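Local structure of PexRD2 family secreted RxLR effector peptide, putative (Phytophthora infestans, 3ZRG) at residues M9-L13 with R56-V61. The protein acts as a secreted RxLR effector that enhances colonization of Nicotiana benthamiana leaves by the pathogen and induces a weak cell death response there. Sequence-based numbering, arbitrary orientation.
Sequences MKTML and RYLNYV
Two α-helical segments, 9-13 and 56-61, cross at -66° with their axes 10.5 Å apart at closest approach. In register, Met9 CA lies 6.5 Å from Tyr57 CA and Leu13 CA 7.1 Å from Val61 CA; 465 Å² is buried in total. Tyr57 and Tyr60, both chi1 t, reach across to helix 9-13, and Met9 (chi1 m, chi2 t, chi3 m) runs toward the other helix alongside both rings. Two CH-pi contacts form: Met9 CB sits 3.7 Å from the Tyr60 ring centroid and Met12 CE, with chi3 p, 3.5 Å from the Tyr57 ring centroid, each over a face. Met9 SD adds Met-aromatic contacts, at the edge of Tyr57 (5.5 Å to the ring centroid) and obliquely to Tyr60 (4.8 Å to the ring centroid). Met9 CE lies over a face of the Arg56 guanidinium, 3.6 Å from Arg56 CZ. Leu13 closes the apolar patch, its CD2 4.0 Å from Tyr60 CE2 and its CD1 4.3 Å from Val61 CG2. The tyrosine hydroxyls pack without bonding across the segments: Tyr60 OH is 3.2 Å from Lys10 CB, and Tyr57 OH, 3.2 Å from Leu13 N at a poor angle, hydrogen-bonds Met17 O; Leu13 N bonds Met9 O (2.9 Å). These contacts join helix 6-14 to the C-terminal helix 49-63 of the WY-like effector domain; Tyr22 of helix 19-25 meets both Tyr57 and Met12, while Leu58, also touching Val19, packs on Ala23 of the second subunit and Asn59 on its Ile32.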
loop_
_atom_site.group_PDB
_atom_site.type_symbol
_atom_site.label_atom_id
_atom_site.label_comp_id
_atom_site.label_asym_id
_atom_site.label_seq_id
_atom_site.Cartn_x
_atom_site.Cartn_y
_atom_site.Cartn_z
ATOM N N MET A 9 5.913 -13.558 6.042
ATOM C CA MET A 9 4.603 -12.929 5.732
ATOM C C MET A 9 3.419 -13.800 6.177
ATOM O O MET A 9 2.401 -13.279 6.646
ATOM C CB MET A 9 4.503 -12.580 4.248
ATOM C CG MET A 9 5.511 -11.492 3.866
ATOM S SD MET A 9 5.371 -10.842 2.206
ATOM C CE MET A 9 6.010 -12.170 1.217
ATOM N N LYS A 10 3.557 -15.113 6.084
ATOM C CA LYS A 10 2.524 -16.019 6.566
ATOM C C LYS A 10 2.336 -15.851 8.068
ATOM O O LYS A 10 1.200 -15.785 8.558
ATOM C CB LYS A 10 2.867 -17.469 6.265
ATOM C CG LYS A 10 1.930 -18.475 6.928
ATOM C CD LYS A 10 0.463 -18.302 6.545
ATOM C CE LYS A 10 0.182 -18.739 5.124
ATOM N NZ LYS A 10 0.509 -20.194 4.892
ATOM N N THR A 11 3.442 -15.719 8.783
ATOM C CA THR A 11 3.415 -15.496 10.238
ATOM C C THR A 11 2.731 -14.155 10.566
ATOM O O THR A 11 1.832 -14.079 11.443
ATOM C CB THR A 11 4.845 -15.575 10.807
ATOM O OG1 THR A 11 5.374 -16.900 10.568
ATOM C CG2 THR A 11 4.866 -15.202 12.292
ATOM N N MET A 12 3.092 -13.119 9.826
ATOM C CA MET A 12 2.435 -11.789 9.974
ATOM C C MET A 12 0.922 -11.842 9.719
ATOM O O MET A 12 0.137 -11.265 10.450
ATOM C CB MET A 12 3.073 -10.791 8.999
ATOM C CG MET A 12 4.532 -10.505 9.367
ATOM S SD MET A 12 5.440 -9.737 8.007
ATOM C CE MET A 12 4.406 -8.337 7.666
ATOM N N LEU A 13 0.519 -12.532 8.667
ATOM C CA LEU A 13 -0.914 -12.658 8.332
ATOM C C LEU A 13 -1.678 -13.495 9.354
ATOM O O LEU A 13 -2.809 -13.115 9.751
ATOM C CB LEU A 13 -1.089 -13.199 6.931
ATOM C CG LEU A 13 -2.507 -13.222 6.366
ATOM C CD1 LEU A 13 -3.237 -11.885 6.629
ATOM C CD2 LEU A 13 -2.574 -13.629 4.872
ATOM N N ARG A 56 5.381 -5.648 -0.945
ATOM C CA ARG A 56 5.467 -7.100 -0.940
ATOM C C ARG A 56 4.362 -7.745 -0.084
ATOM O O ARG A 56 3.670 -8.682 -0.499
ATOM C CB ARG A 56 6.839 -7.497 -0.379
ATOM C CG ARG A 56 7.150 -8.942 -0.568
ATOM C CD ARG A 56 6.857 -9.332 -2.001
ATOM N NE ARG A 56 6.700 -10.765 -2.123
ATOM C CZ ARG A 56 5.533 -11.385 -2.277
ATOM N NH1 ARG A 56 4.386 -10.686 -2.369
ATOM N NH2 ARG A 56 5.539 -12.710 -2.365
ATOM N N TYR A 57 4.262 -7.247 1.140
ATOM C CA TYR A 57 3.214 -7.714 2.096
ATOM C C TYR A 57 1.798 -7.456 1.562
ATOM O O TYR A 57 0.948 -8.314 1.648
ATOM C CB TYR A 57 3.449 -7.136 3.486
ATOM C CG TYR A 57 2.539 -7.806 4.525
ATOM C CD1 TYR A 57 2.497 -9.194 4.667
ATOM C CD2 TYR A 57 1.686 -7.057 5.300
ATOM C CE1 TYR A 57 1.703 -9.788 5.593
ATOM C CE2 TYR A 57 0.852 -7.635 6.208
ATOM C CZ TYR A 57 0.854 -9.012 6.372
ATOM O OH TYR A 57 0.028 -9.663 7.289
ATOM N N LEU A 58 1.562 -6.298 0.962
ATOM C CA LEU A 58 0.257 -5.943 0.410
ATOM C C LEU A 58 -0.161 -6.965 -0.635
ATOM O O LEU A 58 -1.288 -7.478 -0.598
ATOM C CB LEU A 58 0.326 -4.528 -0.174
ATOM C CG LEU A 58 -0.969 -3.928 -0.724
ATOM C CD1 LEU A 58 -0.821 -2.399 -0.831
ATOM C CD2 LEU A 58 -1.264 -4.530 -2.065
ATOM N N ASN A 59 0.743 -7.294 -1.580
ATOM C CA ASN A 59 0.381 -8.279 -2.603
ATOM C C ASN A 59 0.148 -9.658 -1.991
ATOM O O ASN A 59 -0.720 -10.389 -2.433
ATOM C CB ASN A 59 1.432 -8.366 -3.714
ATOM C CG ASN A 59 1.330 -7.216 -4.726
ATOM O OD1 ASN A 59 0.446 -6.355 -4.647
ATOM N ND2 ASN A 59 2.238 -7.201 -5.669
ATOM N N TYR A 60 0.923 -9.997 -0.958
ATOM C CA TYR A 60 0.771 -11.280 -0.231
ATOM C C TYR A 60 -0.602 -11.389 0.415
ATOM O O TYR A 60 -1.312 -12.377 0.258
ATOM C CB TYR A 60 1.896 -11.415 0.816
ATOM C CG TYR A 60 1.861 -12.742 1.520
ATOM C CD1 TYR A 60 2.518 -13.837 0.994
ATOM C CD2 TYR A 60 1.145 -12.904 2.711
ATOM C CE1 TYR A 60 2.471 -15.084 1.634
ATOM C CE2 TYR A 60 1.087 -14.121 3.342
ATOM C CZ TYR A 60 1.751 -15.214 2.800
ATOM O OH TYR A 60 1.716 -16.442 3.434
ATOM N N VAL A 61 -1.006 -10.342 1.126
ATOM C CA VAL A 61 -2.313 -10.358 1.747
ATOM C C VAL A 61 -3.430 -10.454 0.698
ATOM O O VAL A 61 -4.371 -11.233 0.872
ATOM C CB VAL A 61 -2.498 -9.134 2.647
ATOM C CG1 VAL A 61 -3.921 -9.120 3.215
ATOM C CG2 VAL A 61 -1.452 -9.151 3.776
#